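Putative oxygenase (Streptomyces viridochromogenes Tue57, PDB 4XAA) probably acts as a 2-oxoglutarate-dependent, iron-binding dioxygenase of the phytanoyl-CoA dioxygenase family in orthosomycin biosynthesis, with nickel bound in this crystal. Local coordinates at residues 25-29 and 30-34; 129-133 and 134-138. One frame throughout, in Å; residues are numbered along the deposited sequence.

Interaction 1 of 2, residues 25-29 and 30-34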
loop_
_atom_site.group_PDB
_atom_site.type_symbol
_atom_site.label_atom_id
_atom_site.label_comp_id
_atom_site.label_asym_id
_atom_site.label_seq_id
_atom_site.Cartn_x
_atom_site.Cartn_y
_atom_site.Cartn_z
ATOM N N PRO A 25 -3.841 6.378 12.478
ATOM C CA PRO A 25 -3.611 7.708 11.914
ATOM C C PRO A 25 -2.214 8.242 12.203
ATOM O O PRO A 25 -1.625 7.970 13.249
ATOM C CB PRO A 25 -4.675 8.570 12.593
ATOM C CG PRO A 25 -5.733 7.603 13.036
ATOM C CD PRO A 25 -4.982 6.363 13.412
ATOM N N VAL A 26 -1.697 9.002 11.247
ATOM C CA VAL A 26 -0.347 9.530 11.303
ATOM C C VAL A 26 -0.398 11.001 10.936
ATOM O O VAL A 26 0.214 11.840 11.588
ATOM C CB VAL A 26 0.598 8.798 10.340
ATOM C CG1 VAL A 26 1.937 9.497 10.283
ATOM C CG2 VAL A 26 0.769 7.355 10.759
ATOM N N LEU A 27 -1.137 11.298 9.875
ATOM C CA LEU A 27 -1.358 12.671 9.467
ATOM C C LEU A 27 -2.701 13.169 9.962
ATOM O O LEU A 27 -3.637 12.392 10.130
ATOM C CB LEU A 27 -1.292 12.802 7.952
ATOM C CG LEU A 27 0.017 12.336 7.320
ATOM C CD1 LEU A 27 -0.115 12.266 5.795
ATOM C CD2 LEU A 27 1.157 13.244 7.755
ATOM N N ALA A 28 -2.778 14.470 10.210
ATOM C CA ALA A 28 -4.030 15.116 10.530
ATOM C C ALA A 28 -5.044 14.843 9.436
ATOM O O ALA A 28 -4.709 14.905 8.255
ATOM C CB ALA A 28 -3.821 16.617 10.707
ATOM N N PRO A 29 -6.288 14.535 9.832
ATOM C CA PRO A 29 -7.428 14.207 8.968
ATOM C C PRO A 29 -7.578 15.133 7.772
ATOM O O PRO A 29 -7.962 14.677 6.690
ATOM C CB PRO A 29 -8.621 14.361 9.910
ATOM C CG PRO A 29 -8.077 13.954 11.217
ATOM C CD PRO A 29 -6.657 14.474 11.258
ATOM N N ASP A 30 -7.292 16.414 7.978
ATOM C CA ASP A 30 -7.361 17.410 6.914
ATOM C C ASP A 30 -6.319 17.141 5.840
ATOM O O ASP A 30 -6.560 17.386 4.666
ATOM C CB ASP A 30 -7.171 18.819 7.494
ATOM C CG ASP A 30 -7.172 19.900 6.431
ATOM O OD1 ASP A 30 -6.119 20.547 6.240
ATOM O OD2 ASP A 30 -8.221 20.104 5.786
ATOM N N ALA A 31 -5.161 16.636 6.251
ATOM C CA ALA A 31 -4.095 16.297 5.311
ATOM C C ALA A 31 -4.477 15.074 4.476
ATOM O O ALA A 31 -4.212 15.014 3.273
ATOM C CB ALA A 31 -2.799 16.050 6.049
ATOM N N ILE A 32 -5.105 14.104 5.133
ATOM C CA ILE A 32 -5.604 12.918 4.471
ATOM C C ILE A 32 -6.653 13.327 3.448
ATOM O O ILE A 32 -6.734 12.762 2.356
ATOM C CB ILE A 32 -6.195 11.932 5.485
ATOM C CG1 ILE A 32 -5.094 11.417 6.412
ATOM C CG2 ILE A 32 -6.882 10.765 4.786
ATOM C CD1 ILE A 32 -3.919 10.835 5.665
ATOM N N ALA A 33 -7.433 14.341 3.796
ATOM C CA ALA A 33 -8.531 14.776 2.949
ATOM C C ALA A 33 -8.007 15.409 1.674
ATOM O O ALA A 33 -8.558 15.215 0.598
ATOM C CB ALA A 33 -9.437 15.747 3.704
ATOM N N ARG A 34 -6.931 16.170 1.799
ATOM C CA ARG A 34 -6.308 16.793 0.641
ATOM C C ARG A 34 -5.618 15.747 -0.237
ATOM O O ARG A 34 -5.722 15.802 -1.458
ATOM C CB ARG A 34 -5.329 17.871 1.090
ATOM C CG ARG A 34 -6.018 19.047 1.794
ATOM C CD ARG A 34 -5.001 20.067 2.297
ATOM N NE ARG A 34 -4.852 20.005 3.750
ATOM C CZ ARG A 34 -3.694 20.154 4.394
ATOM N NH1 ARG A 34 -2.581 20.372 3.697
ATOM N NH2 ARG A 34 -3.649 20.093 5.734
#
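Leu27 lays its CB against two residues of the first helical turn: Ala31, whose CB lies 4.1 Å from Leu27 CB, and Ile32, whose CD1 is 4.0 Å from the same atom. The small methyl of Ala31 fits against Leu27 here. The chains of Leu27 and Ile32 meet roughly at right angles, with Leu27 CD1 also touching Ile32 CD1. At Ile32, CG1 stands anti to the carbonyl carbon (chi1 -65°), which carries CD1 back toward the loop. Branched aliphatic chains suit this buried side, where Leu27 also meets Arg89 and Glu91 and Ile32 meets Gln184.

Ala28 is the N-cap. Its methyl group offers no capping oxygen, but its carbonyl O receives the first helical hydrogen bonds. Ile32 N reaches Ala28 O at 3.2 Å in the carbonyl plane, whereas Ala31 N approaches Ala28 O at 2.7 Å from above that plane. In this double-stranded beta-helix (cupin-type) protein, the turn connects edge strand 20-25 to helix 29-47.

Pro29 fills the first helical position, where the missing N-H costs nothing and the ring restrains phi. Its O takes a bond from Ala33 N at 3.0 Å.

Beyond Pro29, Asp30 and Arg34 form a charged pair on the exposed side. Asp30 suits the start of a helix, where its negative charge would probably be favoured by the helix dipole. Asp30 OD1 forms a salt bridge to Arg34 NH2, 2.6 Å away and on the anti side but tilted out of the carboxylate plane, while one guanidinium face lies against Ala31 CA, offset toward its rim.

Interaction 2 of 2, residues 129-133 and 134-138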
loop_
_atom_site.group_PDB
_atom_site.type_symbol
_atom_site.label_atom_id
_atom_site.label_comp_id
_atom_site.label_asym_id
_atom_site.label_seq_id
_atom_site.Cartn_x
_atom_site.Cartn_y
_atom_site.Cartn_z
ATOM N N VAL A 129 12.925 -9.511 -2.154
ATOM C CA VAL A 129 13.633 -10.452 -1.288
ATOM C C VAL A 129 15.149 -10.296 -1.347
ATOM O O VAL A 129 15.869 -11.157 -0.839
ATOM C CB VAL A 129 13.298 -11.921 -1.607
ATOM C CG1 VAL A 129 11.813 -12.177 -1.429
ATOM C CG2 VAL A 129 13.766 -12.283 -3.003
ATOM N N ASN A 130 15.635 -9.203 -1.938
ATOM C CA ASN A 130 17.071 -8.945 -1.969
ATOM C C ASN A 130 17.525 -8.116 -0.765
ATOM O O ASN A 130 18.651 -7.607 -0.721
ATOM C CB ASN A 130 17.462 -8.251 -3.276
ATOM C CG ASN A 130 16.892 -6.850 -3.386
ATOM O OD1 ASN A 130 15.914 -6.497 -2.712
ATOM N ND2 ASN A 130 17.497 -6.040 -4.240
ATOM N N VAL A 131 16.640 -7.975 0.216
ATOM C CA VAL A 131 16.998 -7.319 1.467
ATOM C C VAL A 131 16.547 -8.181 2.630
ATOM O O VAL A 131 15.588 -8.940 2.509
ATOM C CB VAL A 131 16.366 -5.918 1.596
ATOM C CG1 VAL A 131 17.039 -4.928 0.659
ATOM C CG2 VAL A 131 14.850 -5.986 1.345
ATOM N N GLY A 132 17.240 -8.056 3.753
ATOM C CA GLY A 132 16.879 -8.773 4.954
ATOM C C GLY A 132 15.543 -8.307 5.494
ATOM O O GLY A 132 15.012 -7.285 5.058
ATOM N N PRO A 133 14.975 -9.069 6.441
ATOM C CA PRO A 133 13.709 -8.653 7.047
ATOM C C PRO A 133 13.905 -7.373 7.829
ATOM O O PRO A 133 15.029 -7.086 8.255
ATOM C CB PRO A 133 13.349 -9.818 7.974
ATOM C CG PRO A 133 14.198 -10.953 7.545
ATOM C CD PRO A 133 15.444 -10.362 6.965
ATOM N N ARG A 134 12.826 -6.614 7.996
ATOM C CA ARG A 134 12.854 -5.368 8.757
ATOM C C ARG A 134 13.916 -4.400 8.251
ATOM O O ARG A 134 14.612 -3.770 9.038
ATOM C CB ARG A 134 13.084 -5.647 10.245
ATOM C CG ARG A 134 12.222 -4.773 11.103
ATOM C CD ARG A 134 12.693 -4.716 12.534
ATOM N NE ARG A 134 11.905 -3.737 13.274
ATOM C CZ ARG A 134 11.982 -3.549 14.582
ATOM N NH1 ARG A 134 12.815 -4.284 15.301
ATOM N NH2 ARG A 134 11.233 -2.618 15.165
ATOM N N THR A 135 14.020 -4.288 6.933
ATOM C CA THR A 135 15.032 -3.453 6.297
ATOM C C THR A 135 14.382 -2.438 5.357
ATOM O O THR A 135 14.824 -1.290 5.263
ATOM C CB THR A 135 16.049 -4.325 5.532
ATOM O OG1 THR A 135 16.816 -5.080 6.477
ATOM C CG2 THR A 135 16.987 -3.486 4.715
ATOM N N VAL A 136 13.318 -2.865 4.676
ATOM C CA VAL A 136 12.596 -2.010 3.739
ATOM C C VAL A 136 11.108 -2.229 3.978
ATOM O O VAL A 136 10.659 -3.362 4.024
ATOM C CB VAL A 136 12.975 -2.323 2.243
ATOM C CG1 VAL A 136 12.481 -1.244 1.305
ATOM C CG2 VAL A 136 14.466 -2.465 2.083
ATOM N N CYS A 137 10.344 -1.159 4.166
ATOM C CA CYS A 137 8.907 -1.318 4.352
ATOM C C CYS A 137 8.095 -0.452 3.414
ATOM O O CYS A 137 8.602 0.497 2.842
ATOM C CB CYS A 137 8.502 -1.002 5.798
ATOM S SG CYS A 137 8.797 0.717 6.272
ATOM N N ASN A 138 6.824 -0.808 3.265
ATOM C CA ASN A 138 5.854 -0.006 2.548
ATOM C C ASN A 138 4.898 0.637 3.515
ATOM O O ASN A 138 4.354 -0.032 4.391
ATOM C CB ASN A 138 5.062 -0.853 1.554
ATOM C CG ASN A 138 5.845 -1.166 0.279
ATOM O OD1 ASN A 138 5.928 -0.340 -0.635
ATOM N ND2 ASN A 138 6.399 -2.372 0.204
HETATM O O HOH W 1 12.694 -6.009 4.869
#
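Gly132 and Thr135 bracket a tight reversal resembling a type II beta turn, with Pro133 and Arg134 at its corners. Arg134 has left-handed backbone angles (phi 55°, psi 43°), and the rigid ring of Pro133 suits the corner before it. The turn links the metal-bearing region containing His125 and Asp127 to strand 136-142 of the double-stranded beta-helix. Instead of closing directly, it is bridged by a water that accepts from Thr135 N at 3.0 Å and lies 2.7 Å from Gly132 O, to which it probably donates. Asp191 OD2 takes a hydrogen bond from Arg134 N.

Among the side chains, Val131 and Val136 pack across the bend at about a right angle, CG2 of Val131 meeting CG2 of Val136 at 3.6 Å. Beta-branched Val136 suits its buried strand, while Val131 offers a compact apolar group from the loop. Thr135 is two-sided: its CG2 lies 4.0 Å from Val131 CB, while its hydroxyl faces the turn's carbonyls. The extended Arg134 chain leads away past helix 8-18, and its NH2 bonds to Phe99 O. With Thr135 OG1 anti to its own carbonyl carbon (chi1 -68°), that oxygen sits 3.2 Å from both Gly132 O and Pro133 O.

Overall arrangement
Both contacts are partly buried joints where a loop enters a regular element, a helix in interaction 1 and a strand in interaction 2. Their centres are about 27 Å apart and they do not touch, yet the segments that carry them both border strand 186-191, through flanking residues: Pro25 and Val26 meet Asp186 and Val187, whereas Cys137 and Asn138 meet Val189 and His190. Helix 90-100 is also shared, through Leu27 on Glu91 and the Arg134 bond to Phe99. In interaction 1, helical carbonyl bonds and a surface salt bridge border an apolar flank. Interaction 2 relies on a water bridge and valine packing, with the Val136 side chain about 11 Å from the nickel ion.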